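Local structure of packaging enzyme P4 (Pseudomonas phage phi6, 4BLO) at the interface of chains A and B. The protein hydrolyses ATP as a hexameric RecA-like helicase, the motor that packages viral RNA into the procapsid of this double-stranded RNA phage. Numbering follows the deposited sequence. Chains: chain A/B, Packaging enzyme P4.

The interface of chains A and B. Residues chain A 201, 207, 210, 242, 246; chain B 190, 194, 234.
The side chain of B:Met234 bends twice on its way into chain A: chi2 of -59° and chi3 of 107° turn its sulfur and methyl group toward A:Tyr210 and A:Gln246. In chain A, chi1 of -57° sets the ring of A:Tyr210 anti to its own carbonyl carbon, where the sulfur sits above the ring plane, displaced outward past the CE2 side. The patch joins B:Met234 and B:Phe194, from two separate loop positions of chain B, to helices 208-222 and 240-248 and to the loop residues A:Ser201 and A:Ala207 of chain A.

Evidence for insertion of the methionine comes from its successive contacts. At its base, CB of B:Met234 lies 3.4 Å from the hydroxyl OG of A:Ser201. Further out, its SD is 3.7 Å from ring atom CE2 of A:Tyr210, the two side chains meeting at a slant. The phenol oxygen OH of A:Tyr242 reaches the same sulfur at 3.8 Å, a van der Waals approach. A:Gln246 runs antiparallel to the methionine, its amide carbon CD 3.7 Å from the methyl CE; the closer approach of its OE1 to that methyl is too short for a carbon contact and is doubtful. Within chain A, CG of A:Gln246 also packs over one face of the A:Tyr242 ring, near the rim, which probably helps to position both side chains around the methionine.

A second apolar contact is made by B:Phe194. CE2 on its ring rim touches CB of A:Tyr210 at 3.6 Å, from a position tilted off the ring plane. The methyl CB of A:Ala207 lies above one face, outward of CG, and CG of B:Arg190 above the other, perhaps supporting the ring from behind.

Six copies make up the deposited assembly, consistent with the hexameric ring of P4 motors, and this patch would then help to join neighbouring subunits. Within it, the backbone carbonyl O of A:Ala207 approaches ring atom CD2 of B:Phe194 to 3.3 Å, from above the ring plane.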
# COMPACT_ATOMS: atom_id res chain seq x y z
N SER A 201 2.76 10.55 7.47
CA SER A 201 3.88 10.60 8.41
C SER A 201 3.38 10.93 9.84
O SER A 201 2.19 10.78 10.11
CB SER A 201 4.92 11.61 7.93
OG SER A 201 4.47 12.94 8.14
N ALA A 207 4.23 13.88 4.74
CA ALA A 207 5.35 14.79 4.97
C ALA A 207 5.50 15.85 3.87
O ALA A 207 5.82 16.98 4.21
CB ALA A 207 6.63 14.00 5.11
N TYR A 210 4.33 19.66 4.18
CA TYR A 210 5.18 20.69 4.77
C TYR A 210 6.17 21.25 3.74
O TYR A 210 6.44 22.46 3.75
CB TYR A 210 5.91 20.16 5.99
CG TYR A 210 4.97 19.62 7.04
CD1 TYR A 210 4.24 20.48 7.86
CD2 TYR A 210 4.81 18.25 7.22
CE1 TYR A 210 3.34 19.98 8.81
CE2 TYR A 210 3.94 17.74 8.18
CZ TYR A 210 3.21 18.62 8.98
OH TYR A 210 2.37 18.13 9.95
N TYR A 242 0.53 19.84 17.21
CA TYR A 242 1.79 19.36 16.65
C TYR A 242 1.94 19.85 15.21
O TYR A 242 2.98 20.42 14.89
CB TYR A 242 1.88 17.82 16.73
CG TYR A 242 3.07 17.21 16.02
CD1 TYR A 242 4.29 17.04 16.68
CD2 TYR A 242 2.97 16.77 14.70
CE1 TYR A 242 5.38 16.46 16.04
CE2 TYR A 242 4.07 16.20 14.04
CZ TYR A 242 5.27 16.05 14.72
OH TYR A 242 6.36 15.51 14.07
N GLN A 246 4.67 22.48 13.31
CA GLN A 246 5.44 22.03 12.15
C GLN A 246 5.24 22.97 10.96
O GLN A 246 6.18 23.19 10.20
CB GLN A 246 5.04 20.59 11.77
CG GLN A 246 5.26 19.55 12.88
CD GLN A 246 6.71 19.32 13.25
OE1 GLN A 246 7.60 19.33 12.40
NE2 GLN A 246 6.97 19.10 14.52
N ARG B 190 15.36 18.50 4.18
CA ARG B 190 13.92 18.25 4.24
C ARG B 190 13.33 17.91 2.87
O ARG B 190 12.45 17.07 2.84
CB ARG B 190 13.18 19.48 4.79
CG ARG B 190 13.28 19.68 6.30
CD ARG B 190 12.07 20.47 6.81
NE ARG B 190 11.86 21.76 6.14
CZ ARG B 190 10.72 22.44 6.17
NH1 ARG B 190 9.67 21.96 6.84
NH2 ARG B 190 10.62 23.60 5.54
N PHE B 194 11.28 14.49 3.21
CA PHE B 194 9.81 14.55 3.13
C PHE B 194 9.26 13.90 1.86
O PHE B 194 8.07 13.66 1.79
CB PHE B 194 9.32 16.01 3.27
CG PHE B 194 9.46 16.60 4.66
CD1 PHE B 194 10.12 15.91 5.67
CD2 PHE B 194 8.93 17.85 4.95
CE1 PHE B 194 10.25 16.46 6.95
CE2 PHE B 194 9.05 18.38 6.23
CZ PHE B 194 9.71 17.69 7.22
N MET B 234 9.95 13.85 9.84
CA MET B 234 8.66 13.83 10.54
C MET B 234 8.60 12.63 11.48
O MET B 234 8.35 11.49 11.06
CB MET B 234 7.47 13.84 9.57
CG MET B 234 7.09 15.22 9.07
SD MET B 234 6.63 16.39 10.39
CE MET B 234 8.05 17.41 10.37